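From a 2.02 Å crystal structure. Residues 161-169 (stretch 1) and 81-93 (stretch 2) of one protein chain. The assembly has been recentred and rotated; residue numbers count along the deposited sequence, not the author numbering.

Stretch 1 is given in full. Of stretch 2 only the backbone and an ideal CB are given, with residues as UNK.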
# COMPACT_ATOMS: atom_id res chain seq x y z
N ASP A 161 -8.12 -7.70 5.89
CA ASP A 161 -7.02 -8.65 6.04
C ASP A 161 -5.73 -7.98 6.41
O ASP A 161 -5.37 -6.95 5.85
CB ASP A 161 -6.76 -9.41 4.73
CG ASP A 161 -7.83 -10.39 4.28
OD1 ASP A 161 -8.52 -10.95 5.15
OD2 ASP A 161 -7.95 -10.61 3.05
N ARG A 162 -4.97 -8.64 7.28
CA ARG A 162 -3.60 -8.23 7.55
C ARG A 162 -2.74 -8.79 6.46
O ARG A 162 -3.05 -9.86 5.93
CB ARG A 162 -3.12 -8.76 8.90
CG ARG A 162 -3.81 -8.08 10.06
CD ARG A 162 -3.06 -6.86 10.51
NE ARG A 162 -3.82 -6.12 11.51
CZ ARG A 162 -3.29 -5.37 12.48
NH1 ARG A 162 -1.97 -5.26 12.60
NH2 ARG A 162 -4.08 -4.75 13.35
N VAL A 163 -1.65 -8.10 6.15
CA VAL A 163 -0.64 -8.59 5.23
C VAL A 163 0.23 -9.50 6.06
O VAL A 163 0.82 -9.05 7.05
CB VAL A 163 0.17 -7.44 4.57
CG1 VAL A 163 1.36 -7.99 3.78
CG2 VAL A 163 -0.72 -6.58 3.68
N VAL A 164 0.31 -10.77 5.69
CA VAL A 164 1.06 -11.78 6.42
C VAL A 164 1.83 -12.61 5.43
O VAL A 164 1.47 -12.62 4.26
CB VAL A 164 0.13 -12.65 7.32
CG1 VAL A 164 -0.56 -11.80 8.37
CG2 VAL A 164 -0.92 -13.41 6.50
N TRP A 165 2.85 -13.34 5.87
CA TRP A 165 3.63 -14.16 4.94
C TRP A 165 2.76 -15.20 4.22
O TRP A 165 2.97 -15.44 3.02
CB TRP A 165 4.80 -14.84 5.65
CG TRP A 165 5.85 -13.87 6.10
CD1 TRP A 165 6.11 -13.46 7.37
CD2 TRP A 165 6.69 -13.09 5.24
NE1 TRP A 165 7.14 -12.54 7.37
CE2 TRP A 165 7.48 -12.27 6.07
CE3 TRP A 165 6.83 -12.98 3.85
CZ2 TRP A 165 8.46 -11.40 5.56
CZ3 TRP A 165 7.80 -12.13 3.35
CH2 TRP A 165 8.59 -11.34 4.20
N GLY A 166 1.73 -15.69 4.92
CA GLY A 166 0.79 -16.66 4.38
C GLY A 166 -0.08 -16.18 3.24
O GLY A 166 -0.63 -17.02 2.52
N ASN A 167 -0.25 -14.84 3.06
CA ASN A 167 -1.06 -14.34 1.95
C ASN A 167 -0.22 -13.47 1.01
O ASN A 167 -0.78 -12.70 0.23
CB ASN A 167 -2.34 -13.63 2.42
CG ASN A 167 -2.15 -12.40 3.26
OD1 ASN A 167 -1.06 -11.84 3.38
ND2 ASN A 167 -3.21 -11.95 3.88
N LEU A 168 1.11 -13.69 1.01
CA LEU A 168 2.05 -13.01 0.12
C LEU A 168 2.69 -14.01 -0.83
O LEU A 168 3.04 -15.10 -0.41
CB LEU A 168 3.15 -12.31 0.92
CG LEU A 168 2.81 -10.98 1.59
CD1 LEU A 168 4.00 -10.49 2.38
CD2 LEU A 168 2.34 -9.95 0.57
N ASP A 169 2.90 -13.59 -2.08
CA ASP A 169 3.57 -14.36 -3.14
C ASP A 169 4.82 -13.63 -3.59
O ASP A 169 4.70 -12.45 -3.94
CB ASP A 169 2.65 -14.50 -4.35
CG ASP A 169 1.45 -15.40 -4.18
OD1 ASP A 169 1.56 -16.39 -3.44
OD2 ASP A 169 0.43 -15.14 -4.84
N UNK A 81 13.65 -18.20 9.59
CA UNK A 81 14.16 -17.20 10.53
C UNK A 81 13.45 -15.86 10.29
O UNK A 81 12.94 -15.27 11.24
CB UNK A 81 15.67 -17.04 10.38
N UNK A 82 13.32 -15.44 9.03
CA UNK A 82 12.65 -14.18 8.71
C UNK A 82 11.17 -14.24 9.10
O UNK A 82 10.68 -13.36 9.79
CB UNK A 82 12.79 -13.86 7.22
N UNK A 83 10.49 -15.29 8.64
CA UNK A 83 9.06 -15.47 8.83
C UNK A 83 8.67 -15.74 10.29
O UNK A 83 7.56 -15.38 10.65
CB UNK A 83 8.57 -16.62 7.95
N UNK A 84 9.50 -16.40 11.09
CA UNK A 84 9.13 -16.75 12.45
C UNK A 84 9.81 -15.94 13.53
O UNK A 84 9.27 -15.88 14.62
CB UNK A 84 9.43 -18.23 12.69
N UNK A 85 10.96 -15.29 13.26
CA UNK A 85 11.67 -14.55 14.30
C UNK A 85 11.91 -13.07 13.99
O UNK A 85 11.80 -12.26 14.91
CB UNK A 85 13.02 -15.23 14.56
N UNK A 86 12.20 -12.69 12.74
CA UNK A 86 12.55 -11.31 12.40
C UNK A 86 11.31 -10.46 12.13
O UNK A 86 11.17 -9.40 12.73
CB UNK A 86 13.47 -11.29 11.18
N UNK A 87 10.47 -10.85 11.17
CA UNK A 87 9.23 -10.12 10.88
C UNK A 87 8.09 -11.15 10.90
O UNK A 87 7.53 -11.48 9.86
CB UNK A 87 9.30 -9.39 9.54
N UNK A 88 7.78 -11.72 12.08
CA UNK A 88 6.72 -12.73 12.14
C UNK A 88 5.32 -12.15 12.00
O UNK A 88 4.42 -12.85 11.53
CB UNK A 88 6.81 -13.50 13.46
N UNK A 89 5.12 -10.91 12.44
CA UNK A 89 3.85 -10.23 12.42
C UNK A 89 4.08 -8.75 12.17
O UNK A 89 5.23 -8.32 12.14
CB UNK A 89 3.09 -10.46 13.73
N UNK A 90 2.99 -7.98 12.05
CA UNK A 90 3.04 -6.54 11.84
C UNK A 90 3.95 -6.23 10.66
O UNK A 90 4.88 -5.43 10.78
CB UNK A 90 3.52 -5.82 13.10
N UNK A 91 3.69 -6.89 9.53
CA UNK A 91 4.58 -6.80 8.37
C UNK A 91 4.76 -5.37 7.86
O UNK A 91 5.90 -5.00 7.57
CB UNK A 91 4.04 -7.68 7.24
N UNK A 92 3.69 -4.56 7.79
CA UNK A 92 3.81 -3.19 7.31
C UNK A 92 4.55 -2.27 8.29
O UNK A 92 4.85 -1.14 7.91
CB UNK A 92 2.42 -2.62 7.03
N UNK A 93 4.84 -2.74 9.52
CA UNK A 93 5.62 -2.04 10.55
C UNK A 93 7.03 -2.60 10.60
O UNK A 93 7.80 -2.19 11.47
CB UNK A 93 4.95 -2.16 11.92

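Position 81 is helical, and its CB has nothing of stretch 1 within reach. Many side chains would suit it. It is His 81.

At position 82 the CB points toward stretch 1 and lies 5.3 Å from Trp 165 CZ2. The indole offers carbon there, so an aliphatic residue of medium size would suit. It is Ile 82. Its CG2 packs 3.9 Å from Trp 165 CZ2, while the end of the side chain leads away.

At position 83 the CB points sideways, yet it sits 4.0 Å from Trp 165 CD1. A short side chain such as Ala, Ser, Thr or Val could lie beside the indole. It is Thr 83. Its CG2 is 3.7 Å from Trp 165 CD1, and its OG1 lies over one face of the ring.

Positions 84, 85 and 86 have no part of stretch 1 near the CB and accept many residues. They are Gln 84, Gln 85 and Val 86. None contacts stretch 1. His 81 ND1 donates to Gln 85 OE1 at 2.7 Å.

Position 87 leaves helical phi/psi. Its CB points toward stretch 1, 4.4 Å from Trp 165 NE1, and its carbonyl faces that donor. The backbone makes the polar contact, so a compact apolar side chain is enough. It is Val 87. Trp 165 NE1 donates to Val 87 O at 2.7 Å, near the plane of the indole.

At positions 88 and 89 the CB points away. Phi of -73 at 88 permits proline; 89 is open to polar residues. They are Pro 88 and Asn 89. A water links Pro 88 O to Trp 165 N.

Position 90 has positive phi and psi, 52/52, which favours Gly, Asn or Asp. Its CB points away, but a long side chain could return toward Arg 162. It is Tyr 90, with CD1 3.7 Å from Arg 162 NH1.

At position 91 the CB points toward stretch 1, 3.5 Å from Val 163 O. Val 163, Trp 165 and Leu 168 offer an apolar surface, suited to Leu, Ile or Met. It is Leu 91. Leu 91 CD2 lies 3.9 Å from the centroid of the Trp 165 five-membered ring, over the face opposite Thr 83 OG1. Leu 91 CD2 is also 3.7 Å from Leu 168 CD1. A water joins Leu 91 N to Val 163 O.

Position 92 points sideways; a small residue could skirt Val 163. It is Cys 92, with SG 4.3 Å from Val 163 CB and bonded covalently elsewhere in the structure.

Position 93 is out of reach. It is Ala 93.

Stretch 2, residues 81-93: HITQQVVPNYLCA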
# COMPACT_ATOMS: atom_id res chain seq x y z
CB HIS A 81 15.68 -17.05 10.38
CG HIS A 81 16.29 -15.98 11.21
ND1 HIS A 81 16.13 -15.96 12.57
CD2 HIS A 81 17.07 -14.94 10.84
CE1 HIS A 81 16.77 -14.88 12.99
NE2 HIS A 81 17.38 -14.26 11.99
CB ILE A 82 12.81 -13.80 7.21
CG1 ILE A 82 14.28 -13.55 6.83
CG2 ILE A 82 11.93 -12.57 6.84
CD1 ILE A 82 15.01 -12.48 7.66
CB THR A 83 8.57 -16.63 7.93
OG1 THR A 83 8.79 -16.27 6.56
CG2 THR A 83 7.10 -16.97 8.12
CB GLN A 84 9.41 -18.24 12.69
CG GLN A 84 8.70 -19.15 11.68
CD GLN A 84 7.19 -19.09 11.76
OE1 GLN A 84 6.60 -18.69 12.77
NE2 GLN A 84 6.52 -19.43 10.67
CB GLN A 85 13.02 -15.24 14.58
CG GLN A 85 12.85 -16.71 14.93
CD GLN A 85 14.16 -17.40 15.22
OE1 GLN A 85 14.92 -17.69 14.30
NE2 GLN A 85 14.45 -17.67 16.48
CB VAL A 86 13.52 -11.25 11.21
CG1 VAL A 86 14.02 -9.83 10.99
CG2 VAL A 86 14.70 -12.20 11.44
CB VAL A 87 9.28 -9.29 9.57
CG1 VAL A 87 8.04 -8.40 9.45
CG2 VAL A 87 10.54 -8.44 9.52
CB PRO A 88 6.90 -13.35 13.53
CG PRO A 88 7.49 -12.29 14.35
CD PRO A 88 8.37 -11.48 13.42
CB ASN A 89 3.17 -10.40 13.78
CG ASN A 89 3.01 -11.83 14.23
OD1 ASN A 89 3.65 -12.26 15.20
ND2 ASN A 89 2.11 -12.56 13.60
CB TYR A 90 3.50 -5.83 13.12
CG TYR A 90 2.58 -6.09 14.29
CD1 TYR A 90 1.32 -5.51 14.34
CD2 TYR A 90 2.97 -6.90 15.35
CE1 TYR A 90 0.48 -5.72 15.43
CE2 TYR A 90 2.12 -7.15 16.42
CZ TYR A 90 0.87 -6.54 16.46
OH TYR A 90 -0.00 -6.74 17.52
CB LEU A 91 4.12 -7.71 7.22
CG LEU A 91 4.69 -9.13 7.27
CD1 LEU A 91 4.21 -9.86 8.52
CD2 LEU A 91 4.35 -9.89 6.03
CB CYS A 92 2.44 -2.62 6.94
SG CYS A 92 1.58 -3.58 5.68
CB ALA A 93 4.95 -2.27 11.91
O HOH W 1 3.08 -13.86 8.97
O HOH W 2 0.94 -7.91 9.39
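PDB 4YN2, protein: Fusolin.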